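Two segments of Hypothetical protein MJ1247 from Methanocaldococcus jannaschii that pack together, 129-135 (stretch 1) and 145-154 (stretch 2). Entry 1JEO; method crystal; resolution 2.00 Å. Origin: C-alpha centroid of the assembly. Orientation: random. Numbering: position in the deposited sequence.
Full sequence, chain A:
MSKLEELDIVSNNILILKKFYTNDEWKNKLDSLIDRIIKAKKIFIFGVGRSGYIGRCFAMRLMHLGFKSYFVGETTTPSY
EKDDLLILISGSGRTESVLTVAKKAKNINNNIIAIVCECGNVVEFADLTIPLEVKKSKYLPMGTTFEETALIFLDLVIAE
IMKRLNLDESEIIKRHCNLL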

# COMPACT_ATOMS: atom_id res chain seq x y z
N THR A 129 -2.59 -2.22 10.76
CA THR A 129 -1.19 -2.44 10.42
C THR A 129 -1.08 -3.76 9.67
O THR A 129 -1.63 -4.77 10.10
CB THR A 129 -0.28 -2.44 11.69
OG1 THR A 129 -0.37 -1.17 12.34
CG2 THR A 129 1.19 -2.69 11.32
N ILE A 130 -0.42 -3.71 8.51
CA ILE A 130 -0.21 -4.90 7.68
C ILE A 130 1.30 -5.17 7.58
O ILE A 130 1.99 -4.58 6.74
CB ILE A 130 -0.86 -4.75 6.25
CG1 ILE A 130 -2.36 -4.45 6.36
CG2 ILE A 130 -0.65 -6.05 5.44
CD1 ILE A 130 -3.09 -4.23 5.03
N PRO A 131 1.85 -6.03 8.47
CA PRO A 131 3.29 -6.35 8.44
C PRO A 131 3.63 -7.36 7.35
O PRO A 131 2.91 -8.33 7.14
CB PRO A 131 3.54 -6.97 9.83
CG PRO A 131 2.34 -6.57 10.65
CD PRO A 131 1.23 -6.66 9.66
N LEU A 132 4.70 -7.08 6.60
CA LEU A 132 5.18 -7.97 5.55
C LEU A 132 6.59 -8.33 5.98
O LEU A 132 7.58 -7.71 5.57
CB LEU A 132 5.15 -7.30 4.16
CG LEU A 132 3.79 -6.90 3.56
CD1 LEU A 132 4.01 -6.16 2.27
CD2 LEU A 132 2.90 -8.11 3.32
N GLU A 133 6.66 -9.30 6.90
CA GLU A 133 7.90 -9.79 7.49
C GLU A 133 8.65 -10.72 6.53
O GLU A 133 8.42 -11.94 6.49
CB GLU A 133 7.62 -10.47 8.83
CG GLU A 133 7.00 -9.52 9.85
CD GLU A 133 6.31 -10.24 11.00
OE1 GLU A 133 5.22 -10.81 10.77
OE2 GLU A 133 6.87 -10.23 12.12
N VAL A 134 9.52 -10.10 5.74
CA VAL A 134 10.33 -10.78 4.74
C VAL A 134 11.76 -11.05 5.17
O VAL A 134 12.27 -10.41 6.10
CB VAL A 134 10.34 -9.98 3.42
CG1 VAL A 134 8.96 -10.04 2.78
CG2 VAL A 134 10.76 -8.54 3.66
N LYS A 135 12.41 -11.96 4.45
CA LYS A 135 13.80 -12.34 4.72
C LYS A 135 14.75 -11.40 3.98
O LYS A 135 14.58 -11.12 2.79
CB LYS A 135 14.03 -13.79 4.27
CG LYS A 135 15.11 -14.55 5.05
CD LYS A 135 14.62 -14.95 6.44
CE LYS A 135 15.70 -15.70 7.21
NZ LYS A 135 15.23 -16.09 8.57
N THR A 145 13.89 -6.31 -0.21
CA THR A 145 12.92 -7.40 -0.27
C THR A 145 11.50 -6.99 0.12
O THR A 145 10.54 -7.53 -0.42
CB THR A 145 13.38 -8.64 0.52
OG1 THR A 145 13.71 -8.27 1.86
CG2 THR A 145 14.58 -9.27 -0.15
N PHE A 146 11.39 -6.01 1.03
CA PHE A 146 10.09 -5.49 1.46
C PHE A 146 9.43 -4.74 0.29
O PHE A 146 8.25 -4.93 0.04
CB PHE A 146 10.23 -4.57 2.70
CG PHE A 146 9.01 -3.71 2.98
CD1 PHE A 146 7.80 -4.29 3.43
CD2 PHE A 146 9.03 -2.32 2.71
CE1 PHE A 146 6.63 -3.51 3.59
CE2 PHE A 146 7.87 -1.52 2.87
CZ PHE A 146 6.66 -2.12 3.31
N GLU A 147 10.20 -3.88 -0.39
CA GLU A 147 9.70 -3.11 -1.53
C GLU A 147 9.21 -4.01 -2.67
O GLU A 147 8.17 -3.74 -3.26
CB GLU A 147 10.77 -2.13 -2.03
CG GLU A 147 11.07 -0.99 -1.05
CD GLU A 147 12.56 -0.75 -0.85
OE1 GLU A 147 13.38 -1.28 -1.62
OE2 GLU A 147 12.92 -0.02 0.10
N GLU A 148 9.92 -5.12 -2.90
CA GLU A 148 9.57 -6.10 -3.94
C GLU A 148 8.27 -6.82 -3.59
O GLU A 148 7.36 -6.91 -4.42
CB GLU A 148 10.66 -7.15 -4.08
CG GLU A 148 12.00 -6.66 -4.62
CD GLU A 148 13.11 -7.70 -4.49
OE1 GLU A 148 12.89 -8.75 -3.84
OE2 GLU A 148 14.21 -7.46 -5.02
N THR A 149 8.18 -7.27 -2.34
CA THR A 149 7.02 -8.00 -1.82
C THR A 149 5.80 -7.09 -1.69
O THR A 149 4.68 -7.52 -1.96
CB THR A 149 7.35 -8.67 -0.47
OG1 THR A 149 8.56 -9.43 -0.61
CG2 THR A 149 6.24 -9.61 -0.01
N ALA A 150 6.03 -5.83 -1.30
CA ALA A 150 4.97 -4.83 -1.15
C ALA A 150 4.34 -4.50 -2.49
O ALA A 150 3.13 -4.38 -2.57
CB ALA A 150 5.49 -3.56 -0.47
N LEU A 151 5.15 -4.41 -3.55
CA LEU A 151 4.65 -4.13 -4.91
C LEU A 151 3.74 -5.27 -5.35
O LEU A 151 2.63 -5.03 -5.83
CB LEU A 151 5.79 -3.96 -5.93
CG LEU A 151 5.41 -3.71 -7.40
CD1 LEU A 151 4.65 -2.40 -7.56
CD2 LEU A 151 6.66 -3.71 -8.28
N ILE A 152 4.21 -6.50 -5.13
CA ILE A 152 3.45 -7.70 -5.50
C ILE A 152 2.15 -7.79 -4.69
O ILE A 152 1.09 -8.02 -5.27
CB ILE A 152 4.34 -8.98 -5.41
CG1 ILE A 152 5.41 -8.89 -6.51
CG2 ILE A 152 3.51 -10.26 -5.61
CD1 ILE A 152 6.55 -9.87 -6.42
N PHE A 153 2.22 -7.48 -3.39
CA PHE A 153 1.05 -7.49 -2.49
C PHE A 153 0.01 -6.47 -2.98
O PHE A 153 -1.18 -6.79 -3.08
CB PHE A 153 1.46 -7.17 -1.04
CG PHE A 153 0.29 -6.96 -0.09
CD1 PHE A 153 -0.56 -8.04 0.26
CD2 PHE A 153 0.01 -5.68 0.43
CE1 PHE A 153 -1.68 -7.84 1.11
CE2 PHE A 153 -1.11 -5.46 1.28
CZ PHE A 153 -1.96 -6.54 1.62
N LEU A 154 0.48 -5.26 -3.28
CA LEU A 154 -0.39 -4.18 -3.74
C LEU A 154 -1.05 -4.45 -5.09
O LEU A 154 -2.17 -4.01 -5.33
CB LEU A 154 0.34 -2.84 -3.71
CG LEU A 154 0.63 -2.34 -2.28
CD1 LEU A 154 1.56 -1.16 -2.34
CD2 LEU A 154 -0.65 -2.01 -1.52

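The contact is a small, largely apolar packing of an extended segment against one side of a helix, in which every second side chain of the segment, I130, L132 and V134, meets the helix and a threonine hydroxyl adds a polar contact at one end. Together the two stretches bury 432 Å² of surface.

The alternation follows from the backbone of stretch 1. It begins as a strand at T129 and I130 and remains extended through the loop that follows, so that successive CA-to-CB bonds turn to opposite sides: those of I130, L132 and V134 point toward the helix, whereas those of P131 and E133 point away. The three residues directed at the helix are branched aliphatics, whereas the carboxylate of E133 lies in an exposed position. P131, which also points away, is buried, without touching stretch 2. The helix answers with T145, F146, T149, A150 and F153, which recur at intervals of three or four (T145 and T149, F146 and A150, A150 and F153) and so gather on one side of the helix.

L132 is the centre of the contact and has the largest covered area, 104 Å². With chi1 in m and chi2 in t, its CD1 methyl reaches the helix backbone, 3.8 Å from A150 CA. The same CD1 lies 4.1 Å from A150 CB, 4.0 Å from F146 CE1 and 4.3 Å from F153 CB. A150 has a single methyl beyond its CA, and the leucine methyl lies close to the helix backbone here, while the two phenylalanines, one turn before and one turn after along the helix, supply apolar surface around it. Both have chi1 in t. The CB of F146 points sideways, but its ring carries the end of the side chain nearer to stretch 1; the CA-to-CB bond of F153 points toward it.

I130 extends the apolar contact further along the helix. Its CG2 methyl lies 4.1 Å from F153 CZ, at the far end of the ring, so this one aromatic side chain touches L132 near its base and I130 at its tip. Both isoleucine and phenylalanine are buried.

Near the other end, V134 sits where the backbones are in register, its CA 6.2 Å from the CA of F146. Its two methyls are used differently. V134 CG2 packs 3.5 Å from T145 OG1, 3.7 Å from F146 N and 4.1 Å from F146 CB, whereas V134 CG1 lies 3.5 Å from T149 OG1. The compact, beta-branched valine thus fits against the helix between two threonines. The hydroxyl of T149, which faces a methyl here, is satisfied within the helix: T149 OG1 donates to T145 O at 2.8 Å, alongside the backbone bond from T149 N to the same oxygen at 3.1 Å.

The polar contact comes from T145, whose chi1 of 53° (p) places OG1 3.1 Å from K135 O. This distance suits a hydrogen bond from the hydroxyl to the carbonyl, although the proton has another acceptor within reach. K135 contributes through its backbone, and its side chain, with CB directed away, remains exposed.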